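Local atomic coordinates of putative isomerase (Streptomyces coelicolor A3, PDB entry 2OQH), a protein that probably works as an enolase-superfamily isomerase or sugar-acid dehydratase, possibly converting D-glucarate to 5-dehydro-4-deoxy-D-glucarate. Residues L219-P225 with I241-M247; V128-L133 with A322-Y328. One frame throughout, in Å; residues are numbered along the deposited sequence.

Interaction 1: L219-P225 with I241-M247; sequences LEYLEDP and IPLCTNM
The apolar centre is set by I241, L222, L243 and L219. I241 CG2 lies 4.2 Å from L222 CB and 4.3 Å from L219 CB, while L243 CD1 reaches L222 CG at 4.1 Å and P225 CD at 3.8 Å. L222 and L243 (both t,p) share one face of the sheet, where M232 of helix 228-238 packs on L243 and P225. The backbones of 221-223 and 243-245 are extended and parallel, with axes 4.6 Å apart at 38°, as adjacent strands of a beta-alpha-beta unit in a TIM-type barrel. L222 pairs with L243 and E223 with C244, through L222 N to P242 O (2.8 Å), C244 N to L222 O (2.9 Å) and D224 N to C244 O (2.9 Å). On the face of E223, C244 (t) covers the Y221 ring, its SG 4.1 Å and its CB 3.9 Å from the centroid: a sulfur-aromatic and a CH-pi contact. Y221 OH is hydrogen-bonded to N295 ND2. At the polar end D224 turns to positive phi/psi (40/58), and its m rotamer lets OD1 accept from T245 OG1 (2.5 Å) and OD2 from N246 N (3.1 Å). T245 OG1 also accepts from M247 N (3.1 Å), an ST turn. E223 OE2 approaches N246 ND2 at 2.7 Å with poor hydrogen-bond geometry, and D197 OD2 is close by. Such crowding of carboxylates at the C-terminal ends of the strands is consistent with the metal-binding region of the enolase superfamily.

Interaction 2: V128-L133 with A322-Y328; sequences VPITAL and AIDSMYY
Barrel closure is the role of this contact: strand 127-134, the first of the (beta/alpha)7-beta barrel, runs parallel to the short, weakly bonded last strand, 323-324. T131, I130 and Y328 bury the most surface. T131 faces the barrel interior, near K168 and on the same face as D324. Its m rotamer directs OG1 to I323 O (2.9 Å), an acceptor that T131 N also approaches at 2.8 Å in a weak, bent bond (123°). From the same residue I323 N donates to P129 O (2.9 Å), so I323 grips the residues on both sides of I130 and pairs with it at a CA-CA distance of 4.7 Å, and I130 CA lies 3.2 Å from I323 O in a CA-H...O contact. I130 and I323 (both p,t) occupy the other face, with I130 CG2 4.0 Å from I323 CG1 and 3.8 Å from S325 CB. V128 CG1 adds a 3.8 Å contact to I323 CD1, and V313 of helix 303-315 packs on both V128 and I323. Beyond D324 the chain leaves the strand. S325 OG accepts from Y327 N (3.2 Å), an ST turn leading into the 3-10 segment that carries Y328. With chi1 p, the Y328 ring comes back to the strand edge-on: CD2 is 3.9 Å from I130 CD1, CE2 is 3.4 Å from T131 O, and F164 meets the ring edge-to-face. At its tip OH accepts from L133 N at 3.0 Å and a nearly straight 169°.

Counted around the barrel, interaction 1 joins the fourth and fifth strands and interaction 2 the eighth and first, so the two pairs lie across the barrel from each other, with centres 16 Å apart. Interaction 1 is nested in sequence within the loop that interaction 2 closes. Inside the barrel they meet where E223 OE1 comes within 4.0 Å of D324 OD2, a pair of like charges. In this superfamily the active site lies at the C-terminal ends of the barrel strands, consistent with E223 and D324, with D197 and N246 beside E223. Nearer the N-terminal starts, R195 forms a salt bridge with E220 and a hydrogen bond to A322 O, and N295 ND2 is hydrogen-bonded to both Y221 OH and A322 O.

Interaction 1: L219-P225 with I241-M247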
ATOM      1  N   LEU A 219       5.917  -5.605  20.015  1.00 12.95           N
ATOM      2  CA  LEU A 219       5.520  -4.920  18.793  1.00 12.42           C
ATOM      3  C   LEU A 219       4.618  -5.804  17.945  1.00 12.87           C
ATOM      4  O   LEU A 219       4.752  -7.026  17.956  1.00 14.56           O
ATOM      5  CB  LEU A 219       6.758  -4.563  17.969  1.00 13.54           C
ATOM      6  CG  LEU A 219       7.914  -3.853  18.673  1.00 14.23           C
ATOM      7  CD1 LEU A 219       9.107  -3.769  17.723  1.00 13.92           C
ATOM      8  CD2 LEU A 219       7.473  -2.469  19.113  1.00 13.88           C
ATOM      9  N   GLU A 220       3.702  -5.192  17.202  1.00 12.66           N
ATOM     10  CA  GLU A 220       2.831  -5.965  16.332  1.00 13.52           C
ATOM     11  C   GLU A 220       3.742  -6.720  15.363  1.00 13.32           C
ATOM     12  O   GLU A 220       3.530  -7.896  15.091  1.00 14.48           O
ATOM     13  CB  GLU A 220       1.866  -5.054  15.574  1.00 13.43           C
ATOM     14  CG  GLU A 220       0.997  -5.800  14.586  1.00 14.64           C
ATOM     15  CD  GLU A 220      -0.118  -4.937  14.032  1.00 17.87           C
ATOM     16  OE1 GLU A 220       0.022  -3.693  14.086  1.00 18.23           O
ATOM     17  OE2 GLU A 220      -1.120  -5.502  13.541  1.00 17.49           O
ATOM     18  N   TYR A 221       4.744  -6.030  14.830  1.00 13.28           N
ATOM     19  CA  TYR A 221       5.724  -6.675  13.969  1.00 13.74           C
ATOM     20  C   TYR A 221       6.927  -5.822  13.636  1.00 13.66           C
ATOM     21  O   TYR A 221       6.891  -4.595  13.736  1.00 13.13           O
ATOM     22  CB  TYR A 221       5.097  -7.228  12.675  1.00 14.94           C
ATOM     23  CG  TYR A 221       4.297  -6.270  11.822  1.00 14.24           C
ATOM     24  CD1 TYR A 221       4.912  -5.222  11.131  1.00 14.43           C
ATOM     25  CD2 TYR A 221       2.928  -6.446  11.662  1.00 13.14           C
ATOM     26  CE1 TYR A 221       4.171  -4.373  10.291  1.00 14.43           C
ATOM     27  CE2 TYR A 221       2.180  -5.613  10.832  1.00 16.09           C
ATOM     28  CZ  TYR A 221       2.801  -4.575  10.149  1.00 15.29           C
ATOM     29  OH  TYR A 221       2.040  -3.750   9.346  1.00 14.69           O
ATOM     30  N   LEU A 222       8.004  -6.507  13.275  1.00 11.35           N
ATOM     31  CA  LEU A 222       9.252  -5.889  12.885  1.00 11.90           C
ATOM     32  C   LEU A 222       9.209  -5.959  11.362  1.00 12.91           C
ATOM     33  O   LEU A 222       9.183  -7.046  10.788  1.00 13.51           O
ATOM     34  CB  LEU A 222      10.419  -6.705  13.447  1.00 13.10           C
ATOM     35  CG  LEU A 222      11.850  -6.315  13.113  1.00 14.55           C
ATOM     36  CD1 LEU A 222      12.035  -4.819  13.272  1.00 16.06           C
ATOM     37  CD2 LEU A 222      12.799  -7.070  14.031  1.00 15.42           C
ATOM     38  N   GLU A 223       9.183  -4.804  10.710  1.00 11.82           N
ATOM     39  CA  GLU A 223       9.086  -4.763   9.259  1.00 13.43           C
ATOM     40  C   GLU A 223      10.404  -4.558   8.524  1.00 13.20           C
ATOM     41  O   GLU A 223      11.074  -3.551   8.708  1.00 13.57           O
ATOM     42  CB  GLU A 223       8.103  -3.662   8.853  1.00 16.27           C
ATOM     43  CG  GLU A 223       7.599  -3.768   7.434  1.00 21.12           C
ATOM     44  CD  GLU A 223       6.615  -2.663   7.060  1.00 23.92           C
ATOM     45  OE1 GLU A 223       5.772  -2.280   7.902  1.00 25.43           O
ATOM     46  OE2 GLU A 223       6.670  -2.185   5.907  1.00 28.06           O
ATOM     47  N   ASP A 224      10.756  -5.518   7.675  1.00 12.41           N
ATOM     48  CA  ASP A 224      11.987  -5.457   6.881  1.00 12.26           C
ATOM     49  C   ASP A 224      13.246  -4.927   7.570  1.00 12.71           C
ATOM     50  O   ASP A 224      13.849  -3.962   7.103  1.00 12.47           O
ATOM     51  CB  ASP A 224      11.751  -4.625   5.617  1.00 12.54           C
ATOM     52  CG  ASP A 224      10.846  -5.319   4.626  1.00 12.32           C
ATOM     53  OD1 ASP A 224      11.146  -6.483   4.282  1.00 13.14           O
ATOM     54  OD2 ASP A 224       9.848  -4.708   4.194  1.00 11.41           O
ATOM     55  N   PRO A 225      13.676  -5.551   8.677  1.00 11.94           N
ATOM     56  CA  PRO A 225      14.889  -5.023   9.312  1.00 12.87           C
ATOM     57  C   PRO A 225      16.146  -5.171   8.450  1.00 11.43           C
ATOM     58  O   PRO A 225      17.050  -4.341   8.515  1.00 13.16           O
ATOM     59  CB  PRO A 225      14.980  -5.823  10.615  1.00 12.48           C
ATOM     60  CG  PRO A 225      14.269  -7.131  10.271  1.00 14.59           C
ATOM     61  CD  PRO A 225      13.087  -6.643   9.472  1.00 13.79           C
ATOM     62  N   ILE A 241       9.651 -11.852  17.542  1.00 10.86           N
ATOM     63  CA  ILE A 241       8.747 -10.771  17.178  1.00 10.71           C
ATOM     64  C   ILE A 241       8.219 -11.130  15.791  1.00 11.22           C
ATOM     65  O   ILE A 241       8.974 -11.611  14.949  1.00 11.30           O
ATOM     66  CB  ILE A 241       9.491  -9.424  17.054  1.00 10.58           C
ATOM     67  CG1 ILE A 241      10.252  -9.113  18.339  1.00 11.95           C
ATOM     68  CG2 ILE A 241       8.496  -8.312  16.762  1.00 12.09           C
ATOM     69  CD1 ILE A 241      11.129  -7.871  18.232  1.00 10.93           C
ATOM     70  N   PRO A 242       6.920 -10.920  15.535  1.00 11.61           N
ATOM     71  CA  PRO A 242       6.451 -11.270  14.189  1.00 10.93           C
ATOM     72  C   PRO A 242       7.240 -10.459  13.148  1.00 11.50           C
ATOM     73  O   PRO A 242       7.430  -9.254  13.304  1.00 10.70           O
ATOM     74  CB  PRO A 242       4.971 -10.897  14.232  1.00 11.63           C
ATOM     75  CG  PRO A 242       4.610 -11.142  15.665  1.00 13.10           C
ATOM     76  CD  PRO A 242       5.792 -10.545  16.405  1.00 10.19           C
ATOM     77  N   LEU A 243       7.706 -11.131  12.099  1.00 10.73           N
ATOM     78  CA  LEU A 243       8.487 -10.491  11.047  1.00 11.44           C
ATOM     79  C   LEU A 243       7.622 -10.212   9.812  1.00 12.60           C
ATOM     80  O   LEU A 243       6.931 -11.095   9.308  1.00 13.20           O
ATOM     81  CB  LEU A 243       9.669 -11.393  10.680  1.00 13.82           C
ATOM     82  CG  LEU A 243      10.901 -10.748  10.047  1.00 16.75           C
ATOM     83  CD1 LEU A 243      11.556  -9.793  11.045  1.00 16.78           C
ATOM     84  CD2 LEU A 243      11.878 -11.839   9.629  1.00 15.64           C
ATOM     85  N   CYS A 244       7.677  -8.980   9.323  1.00 11.18           N
ATOM     86  CA  CYS A 244       6.879  -8.573   8.175  1.00 12.04           C
ATOM     87  C   CYS A 244       7.749  -8.083   7.021  1.00 12.44           C
ATOM     88  O   CYS A 244       8.885  -7.647   7.231  1.00 12.27           O
ATOM     89  CB  CYS A 244       5.904  -7.472   8.614  1.00 12.49           C
ATOM     90  SG  CYS A 244       4.798  -6.841   7.333  1.00 14.98           S
ATOM     91  N   THR A 245       7.220  -8.161   5.804  1.00 11.16           N
ATOM     92  CA  THR A 245       7.963  -7.716   4.630  1.00 13.71           C
ATOM     93  C   THR A 245       7.094  -7.232   3.475  1.00 13.37           C
ATOM     94  O   THR A 245       5.942  -7.642   3.318  1.00 14.36           O
ATOM     95  CB  THR A 245       8.847  -8.848   4.046  1.00 14.28           C
ATOM     96  OG1 THR A 245       9.788  -8.295   3.120  1.00 15.59           O
ATOM     97  CG2 THR A 245       7.985  -9.859   3.283  1.00 13.72           C
ATOM     98  N   ASN A 246       7.675  -6.347   2.675  1.00 15.40           N
ATOM     99  CA  ASN A 246       7.048  -5.849   1.458  1.00 16.75           C
ATOM    100  C   ASN A 246       8.232  -5.543   0.558  1.00 16.27           C
ATOM    101  O   ASN A 246       8.139  -4.750  -0.371  1.00 17.56           O
ATOM    102  CB  ASN A 246       6.172  -4.604   1.702  1.00 20.54           C
ATOM    103  CG  ASN A 246       6.956  -3.395   2.169  1.00 24.08           C
ATOM    104  OD1 ASN A 246       7.853  -2.908   1.486  1.00 27.03           O
ATOM    105  ND2 ASN A 246       6.606  -2.894   3.345  1.00 28.11           N
HETATM  106  N   MSE A 247       9.350  -6.206   0.861  1.00 16.46           N
HETATM  107  CA  MSE A 247      10.596  -6.059   0.115  1.00 17.32           C
HETATM  108  C   MSE A 247      11.274  -7.373  -0.299  1.00 17.48           C
HETATM  109  O   MSE A 247      11.877  -7.428  -1.369  1.00 18.21           O
HETATM  110  CB  MSE A 247      11.603  -5.226   0.910  1.00 18.68           C
HETATM  111  CG  MSE A 247      11.239  -3.750   1.031  1.00 24.16           C
HETATM  112 SE   MSE A 247      12.531  -2.745   2.078  1.00 32.17          SE
HETATM  113  CE  MSE A 247      13.976  -2.700   0.809  1.00 27.61           C
TER

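Interaction 2: V128-L133 with A322-Y328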
ATOM      1  N   VAL A 128     -12.084   0.719   7.609  1.00 18.20           N
ATOM      2  CA  VAL A 128     -10.695   0.293   7.498  1.00 18.51           C
ATOM      3  C   VAL A 128      -9.718   1.152   8.290  1.00 17.90           C
ATOM      4  O   VAL A 128      -9.376   2.254   7.869  1.00 18.01           O
ATOM      5  CB  VAL A 128     -10.228   0.317   6.033  1.00 17.34           C
ATOM      6  CG1 VAL A 128      -8.782  -0.130   5.946  1.00 18.73           C
ATOM      7  CG2 VAL A 128     -11.122  -0.569   5.197  1.00 17.06           C
ATOM      8  N   PRO A 129      -9.240   0.643   9.435  1.00 17.32           N
ATOM      9  CA  PRO A 129      -8.290   1.373  10.279  1.00 16.55           C
ATOM     10  C   PRO A 129      -6.961   1.614   9.555  1.00 16.52           C
ATOM     11  O   PRO A 129      -6.509   0.772   8.769  1.00 15.89           O
ATOM     12  CB  PRO A 129      -8.114   0.446  11.481  1.00 17.94           C
ATOM     13  CG  PRO A 129      -9.385  -0.343  11.513  1.00 19.02           C
ATOM     14  CD  PRO A 129      -9.617  -0.636  10.062  1.00 18.07           C
ATOM     15  N   ILE A 130      -6.338   2.762   9.808  1.00 14.55           N
ATOM     16  CA  ILE A 130      -5.054   3.051   9.181  1.00 16.00           C
ATOM     17  C   ILE A 130      -3.990   3.329  10.233  1.00 14.71           C
ATOM     18  O   ILE A 130      -4.299   3.505  11.406  1.00 15.96           O
ATOM     19  CB  ILE A 130      -5.138   4.237   8.189  1.00 15.81           C
ATOM     20  CG1 ILE A 130      -5.527   5.524   8.918  1.00 17.28           C
ATOM     21  CG2 ILE A 130      -6.143   3.909   7.099  1.00 15.43           C
ATOM     22  CD1 ILE A 130      -5.440   6.748   8.047  1.00 18.17           C
ATOM     23  N   THR A 131      -2.740   3.364   9.792  1.00 15.34           N
ATOM     24  CA  THR A 131      -1.592   3.563  10.668  1.00 17.20           C
ATOM     25  C   THR A 131      -0.947   4.941  10.561  1.00 18.70           C
ATOM     26  O   THR A 131      -0.903   5.540   9.486  1.00 19.95           O
ATOM     27  CB  THR A 131      -0.515   2.518  10.344  1.00 17.65           C
ATOM     28  OG1 THR A 131      -1.120   1.219  10.314  1.00 19.27           O
ATOM     29  CG2 THR A 131       0.603   2.549  11.377  1.00 17.53           C
ATOM     30  N   ALA A 132      -0.428   5.426  11.685  1.00 19.11           N
ATOM     31  CA  ALA A 132       0.243   6.717  11.732  1.00 20.23           C
ATOM     32  C   ALA A 132       1.748   6.494  11.633  1.00 20.11           C
ATOM     33  O   ALA A 132       2.315   5.737  12.415  1.00 20.78           O
ATOM     34  CB  ALA A 132      -0.089   7.428  13.043  1.00 20.08           C
ATOM     35  N   LEU A 133       2.395   7.148  10.674  1.00 19.68           N
ATOM     36  CA  LEU A 133       3.836   7.000  10.515  1.00 19.83           C
ATOM     37  C   LEU A 133       4.599   8.123  11.192  1.00 20.38           C
ATOM     38  O   LEU A 133       4.278   9.299  11.007  1.00 20.56           O
ATOM     39  CB  LEU A 133       4.230   6.990   9.033  1.00 19.23           C
ATOM     40  CG  LEU A 133       5.747   7.057   8.763  1.00 19.24           C
ATOM     41  CD1 LEU A 133       6.423   5.747   9.172  1.00 19.89           C
ATOM     42  CD2 LEU A 133       5.999   7.332   7.289  1.00 20.93           C
ATOM     43  N   ALA A 322      -4.704  -2.656  11.028  1.00 14.17           N
ATOM     44  CA  ALA A 322      -4.743  -1.263  10.613  1.00 14.82           C
ATOM     45  C   ALA A 322      -3.718  -1.198   9.488  1.00 14.74           C
ATOM     46  O   ALA A 322      -2.542  -1.441   9.718  1.00 15.09           O
ATOM     47  CB  ALA A 322      -4.327  -0.352  11.758  1.00 14.93           C
ATOM     48  N   ILE A 323      -4.162  -0.883   8.276  1.00 15.50           N
ATOM     49  CA  ILE A 323      -3.254  -0.829   7.131  1.00 16.71           C
ATOM     50  C   ILE A 323      -2.373   0.405   7.118  1.00 16.67           C
ATOM     51  O   ILE A 323      -2.640   1.373   7.828  1.00 17.03           O
ATOM     52  CB  ILE A 323      -4.026  -0.840   5.789  1.00 16.77           C
ATOM     53  CG1 ILE A 323      -4.812   0.465   5.639  1.00 17.83           C
ATOM     54  CG2 ILE A 323      -4.962  -2.045   5.727  1.00 17.49           C
ATOM     55  CD1 ILE A 323      -5.461   0.657   4.265  1.00 18.88           C
ATOM     56  N   ASP A 324      -1.315   0.351   6.312  1.00 17.51           N
ATOM     57  CA  ASP A 324      -0.412   1.483   6.143  1.00 19.67           C
ATOM     58  C   ASP A 324      -1.099   2.354   5.109  1.00 19.93           C
ATOM     59  O   ASP A 324      -1.597   1.853   4.104  1.00 19.50           O
ATOM     60  CB  ASP A 324       0.950   1.043   5.595  1.00 21.03           C
ATOM     61  CG  ASP A 324       1.888   0.547   6.681  1.00 23.27           C
ATOM     62  OD1 ASP A 324       1.549   0.687   7.877  1.00 23.53           O
ATOM     63  OD2 ASP A 324       2.977   0.031   6.335  1.00 25.02           O
ATOM     64  N   SER A 325      -1.152   3.653   5.353  1.00 20.37           N
ATOM     65  CA  SER A 325      -1.802   4.539   4.403  1.00 20.79           C
ATOM     66  C   SER A 325      -1.355   5.959   4.614  1.00 21.48           C
ATOM     67  O   SER A 325      -1.483   6.500   5.708  1.00 21.29           O
ATOM     68  CB  SER A 325      -3.324   4.465   4.544  1.00 20.62           C
ATOM     69  OG  SER A 325      -3.953   5.443   3.722  1.00 23.03           O
HETATM   70  N   MSE A 326      -0.816   6.561   3.562  1.00 22.18           N
HETATM   71  CA  MSE A 326      -0.374   7.939   3.662  1.00 24.54           C
HETATM   72  C   MSE A 326      -1.486   8.840   3.152  1.00 23.19           C
HETATM   73  O   MSE A 326      -1.248   9.999   2.819  1.00 23.60           O
HETATM   74  CB  MSE A 326       0.909   8.170   2.854  1.00 28.58           C
HETATM   75  CG  MSE A 326       2.172   7.587   3.495  1.00 35.98           C
HETATM   76 SE   MSE A 326       2.094   7.519   5.450  1.00 50.91          SE
HETATM   77  CE  MSE A 326       1.917   5.598   5.627  1.00 45.22           C
ATOM     78  N   TYR A 327      -2.704   8.299   3.114  1.00 22.35           N
ATOM     79  CA  TYR A 327      -3.861   9.049   2.636  1.00 21.44           C
ATOM     80  C   TYR A 327      -4.213  10.239   3.528  1.00 22.18           C
ATOM     81  O   TYR A 327      -4.859  11.184   3.067  1.00 22.63           O
ATOM     82  CB  TYR A 327      -5.090   8.141   2.507  1.00 19.91           C
ATOM     83  CG  TYR A 327      -6.293   8.847   1.896  1.00 20.27           C
ATOM     84  CD1 TYR A 327      -6.271   9.276   0.569  1.00 19.19           C
ATOM     85  CD2 TYR A 327      -7.428   9.127   2.656  1.00 20.11           C
ATOM     86  CE1 TYR A 327      -7.353   9.976   0.010  1.00 21.57           C
ATOM     87  CE2 TYR A 327      -8.523   9.828   2.108  1.00 20.33           C
ATOM     88  CZ  TYR A 327      -8.473  10.250   0.781  1.00 21.31           C
ATOM     89  OH  TYR A 327      -9.526  10.951   0.224  1.00 23.51           O
ATOM     90  N   TYR A 328      -3.814  10.206   4.796  1.00 21.47           N
ATOM     91  CA  TYR A 328      -4.137  11.328   5.669  1.00 22.05           C
ATOM     92  C   TYR A 328      -3.302  12.559   5.347  1.00 21.63           C
ATOM     93  O   TYR A 328      -3.498  13.619   5.935  1.00 22.31           O
ATOM     94  CB  TYR A 328      -3.991  10.947   7.150  1.00 22.26           C
ATOM     95  CG  TYR A 328      -2.615  10.496   7.593  1.00 21.86           C
ATOM     96  CD1 TYR A 328      -1.573  11.408   7.779  1.00 21.90           C
ATOM     97  CD2 TYR A 328      -2.362   9.152   7.850  1.00 23.48           C
ATOM     98  CE1 TYR A 328      -0.308  10.983   8.215  1.00 20.53           C
ATOM     99  CE2 TYR A 328      -1.107   8.715   8.285  1.00 22.42           C
ATOM    100  CZ  TYR A 328      -0.085   9.629   8.469  1.00 22.49           C
ATOM    101  OH  TYR A 328       1.140   9.183   8.925  1.00 20.28           O
TER